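Long-range contacts in 3-phytase (Klebsiella pneumoniae, PDB 2WNH), which probably releases phosphate from inositol hexakisphosphate (phytate), starting at the 3-position, as a member of the histidine acid phosphatase family: residues D53-G58 / P97-R102; A62-K67 / Q106-G111; E89-R94 / C116-H121. The protein carries 3 engineered substitutions. All coordinates share one frame; numbering follows the deposited sequence.

Contact 1 of 3, residues D53-G58 / P97-R102; sequences DGELTG and PLQRTR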
loop_
_atom_site.group_PDB
_atom_site.type_symbol
_atom_site.label_atom_id
_atom_site.label_comp_id
_atom_site.label_asym_id
_atom_site.label_seq_id
_atom_site.Cartn_x
_atom_site.Cartn_y
_atom_site.Cartn_z
ATOM N N ASP B 53 31.798 -5.228 17.864
ATOM C CA ASP B 53 32.708 -5.925 16.939
ATOM C C ASP B 53 32.174 -7.291 16.535
ATOM O O ASP B 53 31.673 -8.052 17.380
ATOM C CB ASP B 53 34.104 -6.116 17.566
ATOM C CG ASP B 53 34.920 -4.834 17.575
ATOM O OD1 ASP B 53 34.534 -3.863 16.886
ATOM O OD2 ASP B 53 35.977 -4.815 18.255
ATOM N N GLY B 54 32.241 -7.576 15.239
ATOM C CA GLY B 54 31.765 -8.871 14.715
ATOM C C GLY B 54 30.259 -9.090 14.545
ATOM O O GLY B 54 29.853 -10.154 14.056
ATOM N N GLU B 55 29.430 -8.122 14.949
ATOM C CA GLU B 55 27.956 -8.256 14.799
ATOM C C GLU B 55 27.456 -7.519 13.555
ATOM O O GLU B 55 28.183 -6.698 12.981
ATOM C CB GLU B 55 27.223 -7.820 16.072
ATOM C CG GLU B 55 27.608 -8.687 17.265
ATOM C CD GLU B 55 26.752 -8.459 18.495
ATOM O OE1 GLU B 55 25.797 -7.648 18.466
ATOM O OE2 GLU B 55 27.045 -9.112 19.518
ATOM N N LEU B 56 26.241 -7.850 13.096
ATOM C CA LEU B 56 25.717 -7.213 11.872
ATOM C C LEU B 56 25.304 -5.768 12.216
ATOM O O LEU B 56 24.540 -5.536 13.168
ATOM C CB LEU B 56 24.501 -7.975 11.336
ATOM C CG LEU B 56 23.832 -7.403 10.067
ATOM C CD1 LEU B 56 24.708 -7.611 8.850
ATOM C CD2 LEU B 56 22.445 -8.045 9.824
ATOM N N THR B 57 25.799 -4.803 11.447
ATOM C CA THR B 57 25.450 -3.404 11.729
ATOM C C THR B 57 24.044 -3.099 11.214
ATOM O O THR B 57 23.529 -3.838 10.368
ATOM C CB THR B 57 26.422 -2.421 11.067
ATOM O OG1 THR B 57 26.224 -2.413 9.648
ATOM C CG2 THR B 57 27.881 -2.798 11.387
ATOM N N GLY B 58 23.451 -1.997 11.697
ATOM C CA GLY B 58 22.114 -1.614 11.243
ATOM C C GLY B 58 22.142 -1.314 9.750
ATOM O O GLY B 58 21.258 -1.732 9.000
ATOM N N PRO B 97 25.271 -20.205 13.303
ATOM C CA PRO B 97 24.707 -19.726 14.574
ATOM C C PRO B 97 25.246 -18.403 15.118
ATOM O O PRO B 97 24.705 -17.915 16.125
ATOM C CB PRO B 97 24.980 -20.895 15.557
ATOM C CG PRO B 97 26.153 -21.600 14.994
ATOM C CD PRO B 97 26.059 -21.447 13.474
ATOM N N LEU B 98 26.240 -17.804 14.467
ATOM C CA LEU B 98 26.765 -16.502 14.915
ATOM C C LEU B 98 25.659 -15.450 14.763
ATOM O O LEU B 98 24.776 -15.579 13.895
ATOM C CB LEU B 98 28.011 -16.075 14.119
ATOM C CG LEU B 98 29.346 -16.716 14.519
ATOM C CD1 LEU B 98 29.413 -18.129 13.991
ATOM C CD2 LEU B 98 30.514 -15.921 13.985
ATOM N N GLN B 99 25.685 -14.445 15.633
ATOM C CA GLN B 99 24.727 -13.336 15.552
ATOM C C GLN B 99 24.689 -12.739 14.127
ATOM O O GLN B 99 23.602 -12.491 13.594
ATOM C CB GLN B 99 25.091 -12.239 16.569
ATOM C CG GLN B 99 23.988 -11.181 16.795
ATOM C CD GLN B 99 24.005 -10.049 15.757
ATOM O OE1 GLN B 99 24.928 -9.927 14.948
ATOM N NE2 GLN B 99 22.961 -9.233 15.768
ATOM N N ARG B 100 25.860 -12.493 13.546
ATOM C CA ARG B 100 25.942 -11.756 12.255
ATOM C C ARG B 100 25.215 -12.491 11.122
ATOM O O ARG B 100 24.597 -11.866 10.263
ATOM C CB ARG B 100 27.387 -11.347 11.860
ATOM C CG ARG B 100 28.395 -12.475 11.717
ATOM C CD ARG B 100 29.723 -11.880 11.292
ATOM N NE ARG B 100 30.810 -12.861 11.343
ATOM C CZ ARG B 100 31.624 -13.017 12.385
ATOM N NH1 ARG B 100 31.468 -12.291 13.481
ATOM N NH2 ARG B 100 32.571 -13.934 12.349
ATOM N N THR B 101 25.305 -13.812 11.141
ATOM C CA THR B 101 24.666 -14.659 10.133
ATOM C C THR B 101 23.177 -14.868 10.440
ATOM O O THR B 101 22.369 -14.844 9.523
ATOM C CB THR B 101 25.409 -16.015 9.995
ATOM O OG1 THR B 101 25.771 -16.468 11.308
ATOM C CG2 THR B 101 26.665 -15.838 9.206
ATOM N N ARG B 102 22.802 -15.066 11.705
ATOM C CA ARG B 102 21.373 -15.112 12.062
ATOM C C ARG B 102 20.672 -13.806 11.647
ATOM O O ARG B 102 19.598 -13.831 11.023
ATOM C CB ARG B 102 21.182 -15.396 13.555
ATOM C CG ARG B 102 21.555 -16.842 13.919
ATOM C CD ARG B 102 21.282 -17.099 15.401
ATOM N NE ARG B 102 22.183 -16.376 16.286
ATOM C CZ ARG B 102 21.802 -15.526 17.243
ATOM N NH1 ARG B 102 20.513 -15.271 17.456
ATOM N NH2 ARG B 102 22.725 -14.925 17.993
HETATM O O HOH W 1 28.328 -12.326 15.149
#
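Two direct hydrogen bonds and a water bridge tie the loop 53-58 to the first turn of helix 99-112. Arg100 NH1 donates to Gly54 O at 2.7 Å, on a lone pair of the carbonyl and within the guanidinium plane. Water 1 donates a second hydrogen bond to the same oxygen and accepts one from Arg100 N, so Gly54 O is gripped twice. Arg100 reaches it with CG in the crowded position between backbone N and carbonyl carbon (chi1 58°), the chain then running extended to NE; CD passes 3.3 Å from Gly54 O. The other direct bond runs from Leu56 N to Gln99 OE1, 3.1 Å long and nearly straight (166°). A bend at chi2 of Gln99 turns its amide toward the loop.

Packing supplies the rest. The Glu55 carboxylate stacks on the Gln99 amide with planes 23° apart, and Glu55 CB lies 3.3 Å from Gln99 OE1. Leu98 CD2 covers the rim of one face of the Arg100 guanidinium. The Glu55 carboxylate and the Gln99 amide nitrogen hydrogen-bond to the second subunit, Glu55 OE2 to its His52 and Gln99 NE2 to its Thr50 O. Arg100 also packs on His25, which belongs to the Arg-His-Gly signature of histidine acid phosphatases, placing this helix start beside the probable catalytic pocket of that fold.

Contact 2 of 3, residues A62-K67 / Q106-G111; sequences AAVVNK and QALVDG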
loop_
_atom_site.group_PDB
_atom_site.type_symbol
_atom_site.label_atom_id
_atom_site.label_comp_id
_atom_site.label_asym_id
_atom_site.label_seq_id
_atom_site.Cartn_x
_atom_site.Cartn_y
_atom_site.Cartn_z
ATOM N N ALA B 62 20.025 -3.099 6.760
ATOM C CA ALA B 62 19.291 -2.345 5.731
ATOM C C ALA B 62 19.718 -2.704 4.313
ATOM O O ALA B 62 18.882 -2.885 3.453
ATOM C CB ALA B 62 19.413 -0.842 5.959
ATOM N N ALA B 63 21.026 -2.827 4.074
ATOM C CA ALA B 63 21.511 -3.215 2.752
ATOM C C ALA B 63 21.067 -4.622 2.357
ATOM O O ALA B 63 20.735 -4.862 1.200
ATOM C CB ALA B 63 23.029 -3.103 2.689
ATOM N N VAL B 64 21.058 -5.531 3.333
ATOM C CA VAL B 64 20.606 -6.911 3.089
ATOM C C VAL B 64 19.092 -6.938 2.813
ATOM O O VAL B 64 18.644 -7.610 1.872
ATOM C CB VAL B 64 21.043 -7.883 4.210
ATOM C CG1 VAL B 64 20.424 -9.271 3.982
ATOM C CG2 VAL B 64 22.574 -8.037 4.192
ATOM N N VAL B 65 18.307 -6.178 3.589
ATOM C CA VAL B 65 16.877 -6.046 3.279
ATOM C C VAL B 65 16.653 -5.601 1.831
ATOM O O VAL B 65 15.759 -6.145 1.138
ATOM C CB VAL B 65 16.150 -5.058 4.253
ATOM C CG1 VAL B 65 14.697 -4.690 3.752
ATOM C CG2 VAL B 65 16.076 -5.647 5.693
ATOM N N ASN B 66 17.444 -4.628 1.364
ATOM C CA ASN B 66 17.267 -4.106 -0.019
ATOM C C ASN B 66 17.453 -5.213 -1.058
ATOM O O ASN B 66 16.658 -5.378 -1.986
ATOM C CB ASN B 66 18.247 -2.969 -0.332
ATOM C CG ASN B 66 17.936 -1.665 0.420
ATOM O OD1 ASN B 66 18.816 -0.818 0.570
ATOM N ND2 ASN B 66 16.722 -1.502 0.877
ATOM N N LYS B 67 18.502 -6.001 -0.884
ATOM C CA LYS B 67 18.739 -7.132 -1.778
ATOM C C LYS B 67 17.612 -8.186 -1.667
ATOM O O LYS B 67 17.099 -8.648 -2.699
ATOM C CB LYS B 67 20.131 -7.714 -1.466
ATOM C CG LYS B 67 20.590 -8.866 -2.390
ATOM C CD LYS B 67 20.154 -10.180 -1.820
ATOM C CE LYS B 67 20.786 -11.356 -2.562
ATOM N NZ LYS B 67 20.414 -12.584 -1.755
ATOM N N GLN B 106 17.652 -13.198 8.893
ATOM C CA GLN B 106 16.421 -12.442 9.190
ATOM C C GLN B 106 16.197 -11.292 8.200
ATOM O O GLN B 106 15.088 -11.142 7.670
ATOM C CB GLN B 106 16.445 -11.911 10.630
ATOM C CG GLN B 106 16.384 -13.026 11.689
ATOM C CD GLN B 106 16.473 -12.461 13.078
ATOM O OE1 GLN B 106 15.786 -12.921 14.015
ATOM N NE2 GLN B 106 17.299 -11.454 13.227
ATOM N N ALA B 107 17.246 -10.514 7.925
ATOM C CA ALA B 107 17.147 -9.386 6.981
ATOM C C ALA B 107 16.701 -9.821 5.593
ATOM O O ALA B 107 15.881 -9.130 4.964
ATOM C CB ALA B 107 18.469 -8.600 6.914
ATOM N N LEU B 108 17.213 -10.955 5.102
ATOM C CA LEU B 108 16.857 -11.391 3.754
ATOM C C LEU B 108 15.382 -11.722 3.642
ATOM O O LEU B 108 14.762 -11.303 2.665
ATOM C CB LEU B 108 17.655 -12.637 3.336
ATOM C CG LEU B 108 19.093 -12.288 2.929
ATOM C CD1 LEU B 108 20.010 -13.530 2.822
ATOM C CD2 LEU B 108 19.137 -11.533 1.583
ATOM N N VAL B 109 14.822 -12.420 4.639
ATOM C CA VAL B 109 13.388 -12.793 4.563
ATOM C C VAL B 109 12.466 -11.632 4.964
ATOM O O VAL B 109 11.333 -11.530 4.476
ATOM C CB VAL B 109 13.058 -14.112 5.306
ATOM C CG1 VAL B 109 13.653 -15.292 4.549
ATOM C CG2 VAL B 109 13.566 -14.070 6.761
ATOM N N ASP B 110 12.967 -10.755 5.838
ATOM C CA ASP B 110 12.316 -9.465 6.174
ATOM C C ASP B 110 12.058 -8.649 4.890
ATOM O O ASP B 110 10.963 -8.126 4.686
ATOM C CB ASP B 110 13.258 -8.687 7.130
ATOM C CG ASP B 110 12.539 -7.645 8.005
ATOM O OD1 ASP B 110 11.307 -7.440 7.928
ATOM O OD2 ASP B 110 13.258 -7.016 8.814
ATOM N N GLY B 111 13.052 -8.589 4.003
ATOM C CA GLY B 111 12.923 -7.906 2.716
ATOM C C GLY B 111 12.083 -8.687 1.714
ATOM O O GLY B 111 11.191 -8.135 1.038
#
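This is a buried helix-helix packing contact between helix 58-77 and helix 99-112. Their segments 62-67 and 106-111 cross at -45°, with axes only 7.1 Å apart at closest approach. Small residues on the second helix allow it: Ala107 turns its methyl toward the first helix and Gly111, one turn on, brings up bare backbone, so close that Gly111 CA lies 3.7 Å from Val65 O. No hydrogen bond joins the segments.

Both valines use Ala107, but each has a further neighbour of its own. Val64, with CG1 anti to the backbone N (chi1 174°), sends that methyl between Ala107 CB, 3.6 Å away, and the branch point of Leu108; its 3.5 Å approach to Leu108 CG is tighter than usual. Val65 straddles the small residues, CG2 lying 4.0 Å from Ala107 CB and CG1 3.8 Å from Gly111 CA. Farther along, Leu108 CD2 touches the end of the bent Lys67 chain, 3.7 Å from NZ. That ammonium is paired with Glu21 and Glu71, which should offset the cost of burying its charge.

Tyr61 of helix 58-77 covers Ala107 and hydrogen-bonds to Asp110 OD2, which also meets His59 of the second subunit. Away from this interface, Val109 of helix 99-112 packs on Ile91 and Val93 of strand 91-95, so the helix lies between helix 58-77 and that strand.

Contact 3 of 3, residues E89-R94 / C116-H121; sequences ESIYVR and CGVAIH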
loop_
_atom_site.group_PDB
_atom_site.type_symbol
_atom_site.label_atom_id
_atom_site.label_comp_id
_atom_site.label_asym_id
_atom_site.label_seq_id
_atom_site.Cartn_x
_atom_site.Cartn_y
_atom_site.Cartn_z
ATOM N N GLU B 89 6.513 -24.697 2.319
ATOM C CA GLU B 89 6.952 -25.128 0.979
ATOM C C GLU B 89 7.754 -24.077 0.172
ATOM O O GLU B 89 8.445 -24.420 -0.793
ATOM C CB GLU B 89 5.721 -25.616 0.207
ATOM C CG GLU B 89 6.003 -26.334 -1.103
ATOM C CD GLU B 89 4.712 -26.725 -1.819
ATOM O OE1 GLU B 89 3.616 -26.637 -1.204
ATOM O OE2 GLU B 89 4.805 -27.113 -2.997
ATOM N N SER B 90 7.685 -22.813 0.583
ATOM C CA SER B 90 8.275 -21.717 -0.165
ATOM C C SER B 90 9.779 -21.633 0.092
ATOM O O SER B 90 10.547 -21.450 -0.842
ATOM C CB SER B 90 7.667 -20.374 0.246
ATOM O OG SER B 90 6.260 -20.324 0.048
ATOM N N ILE B 91 10.167 -21.683 1.367
ATOM C CA ILE B 91 11.559 -21.395 1.762
ATOM C C ILE B 91 11.951 -22.140 3.033
ATOM O O ILE B 91 11.110 -22.381 3.921
ATOM C CB ILE B 91 11.790 -19.856 1.927
ATOM C CG1 ILE B 91 13.298 -19.482 2.063
ATOM C CG2 ILE B 91 10.938 -19.275 3.076
ATOM C CD1 ILE B 91 13.518 -17.988 2.020
ATOM N N TYR B 92 13.228 -22.523 3.093
ATOM C CA TYR B 92 13.850 -22.986 4.336
ATOM C C TYR B 92 15.137 -22.212 4.486
ATOM O O TYR B 92 15.970 -22.211 3.569
ATOM C CB TYR B 92 14.126 -24.506 4.342
ATOM C CG TYR B 92 14.651 -25.002 5.671
ATOM C CD1 TYR B 92 13.787 -25.239 6.745
ATOM C CD2 TYR B 92 16.022 -25.210 5.871
ATOM C CE1 TYR B 92 14.282 -25.679 7.988
ATOM C CE2 TYR B 92 16.510 -25.659 7.096
ATOM C CZ TYR B 92 15.641 -25.886 8.143
ATOM O OH TYR B 92 16.166 -26.309 9.360
ATOM N N VAL B 93 15.280 -21.544 5.631
ATOM C CA VAL B 93 16.474 -20.722 5.888
ATOM C C VAL B 93 17.310 -21.327 6.994
ATOM O O VAL B 93 16.831 -21.518 8.125
ATOM C CB VAL B 93 16.094 -19.262 6.257
ATOM C CG1 VAL B 93 17.352 -18.424 6.433
ATOM C CG2 VAL B 93 15.180 -18.646 5.168
ATOM N N ARG B 94 18.568 -21.639 6.665
ATOM C CA ARG B 94 19.511 -22.181 7.638
ATOM C C ARG B 94 20.735 -21.248 7.735
ATOM O O ARG B 94 21.463 -21.058 6.765
ATOM C CB ARG B 94 19.927 -23.603 7.227
ATOM C CG ARG B 94 20.935 -24.225 8.207
ATOM C CD ARG B 94 20.944 -25.735 8.101
ATOM N NE ARG B 94 22.095 -26.330 8.794
ATOM C CZ ARG B 94 22.220 -27.634 8.969
ATOM N NH1 ARG B 94 21.237 -28.442 8.553
ATOM N NH2 ARG B 94 23.307 -28.134 9.560
ATOM N N CYS B 116 5.796 -10.480 6.871
ATOM C CA CYS B 116 5.312 -11.864 6.972
ATOM C C CYS B 116 5.775 -12.675 8.207
ATOM O O CYS B 116 5.362 -13.838 8.379
ATOM C CB CYS B 116 5.634 -12.630 5.670
ATOM S SG CYS B 116 4.745 -11.964 4.270
ATOM N N GLY B 117 6.606 -12.085 9.054
ATOM C CA GLY B 117 7.182 -12.799 10.224
ATOM C C GLY B 117 7.781 -14.166 9.896
ATOM O O GLY B 117 7.509 -15.149 10.596
ATOM N N VAL B 118 8.573 -14.233 8.826
ATOM C CA VAL B 118 9.228 -15.481 8.415
ATOM C C VAL B 118 10.373 -15.788 9.381
ATOM O O VAL B 118 11.220 -14.920 9.657
ATOM C CB VAL B 118 9.719 -15.421 6.959
ATOM C CG1 VAL B 118 10.379 -16.753 6.561
ATOM C CG2 VAL B 118 8.525 -15.121 6.021
ATOM N N ALA B 119 10.362 -17.006 9.922
ATOM C CA ALA B 119 11.413 -17.442 10.853
ATOM C C ALA B 119 12.611 -18.045 10.133
ATOM O O ALA B 119 12.549 -18.406 8.940
ATOM C CB ALA B 119 10.854 -18.430 11.881
ATOM N N ILE B 120 13.718 -18.131 10.860
ATOM C CA ILE B 120 14.924 -18.755 10.339
ATOM C C ILE B 120 15.306 -19.922 11.269
ATOM O O ILE B 120 14.714 -20.091 12.360
ATOM C CB ILE B 120 16.094 -17.729 10.198
ATOM C CG1 ILE B 120 16.457 -17.147 11.568
ATOM C CG2 ILE B 120 15.705 -16.628 9.197
ATOM C CD1 ILE B 120 17.906 -16.758 11.690
ATOM N N HIS B 121 16.266 -20.736 10.841
ATOM C CA HIS B 121 16.707 -21.888 11.648
ATOM C C HIS B 121 18.227 -21.870 11.806
ATOM O O HIS B 121 18.946 -21.421 10.911
ATOM C CB HIS B 121 16.258 -23.204 11.009
ATOM C CG HIS B 121 14.819 -23.200 10.595
ATOM N ND1 HIS B 121 13.799 -23.605 11.430
ATOM C CD2 HIS B 121 14.227 -22.781 9.451
ATOM C CE1 HIS B 121 12.640 -23.461 10.807
ATOM N NE2 HIS B 121 12.873 -22.980 9.602
HETATM O O HOH W 2 12.849 -20.719 7.200
#
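The rings of Tyr92 and His121 form an offset stack, centroids 4.4 Å apart and planes inclined by only 12°. One face of the imidazole receives Tyr92 CE1 toward its rim, nearest to His121 CD2 at 3.2 Å, while the phenol oxygen slides out over His121 CB and CG. At the imidazole edge, in its plane, sits Val93 O, 3.2 Å from His121 CD2. Tyr92 reaches the stack with CG anti to the backbone N (chi1 -175°), and its hydroxyl is hydrogen-bonded to Leu404 N, a second hold on the ring.

Val93 O is therefore met twice by one residue, since His121 N also donates to it at 2.9 Å; the bond is bent (137°) and its donor stands above the carbonyl plane. Next along, Arg94 CA makes a CH···O contact with His121 O. Arg94 and His121 form a single beta bridge. Strand 91-95 pairs in parallel with strand 284-289 in the central mixed sheet, and 116-121 lies along the other edge of strand 91-95, returning after helix 99-112 in roughly the same direction. The path resembles a beta-alpha-beta crossover whose last arm is no regular strand. Where the segments splay apart, water 2 fills in, accepting from Val93 N and donating to Ala119 O.

On the side of Val93 facing helix 99-112, Val93 CG1 meets Ile120 CG2 at 3.7 Å, the two side chains crossing obliquely. Ile91 CG2 and Val118 CG1 make a looser touch at 4.3 Å. The Arg94 guanidinium forms a salt bridge with Asp128, and Cys116, at the start of the returning segment, is disulfide-bonded to Cys85.

In the fold
Along the chain the first segments come in the order 53-58, 62-67, 89-94, and their partners follow in the same order, so all three contacts interleave. Helix 99-112 is common ground: its start belongs to contact 1, its later turns to contact 2, and it links strand 91-95 to the returning segment 116-121 of contact 3. Centres of contacts 1 and 2 are about 14 Å apart, those of 2 and 3 about 13 Å, those of 1 and 3 about 18 Å. Arg102 O touches Ile120 CD1 between contacts 1 and 3. The helix thus connects helix 58-77 with the central mixed sheet, and all three contacts reach the second subunit of the four-chain assembly.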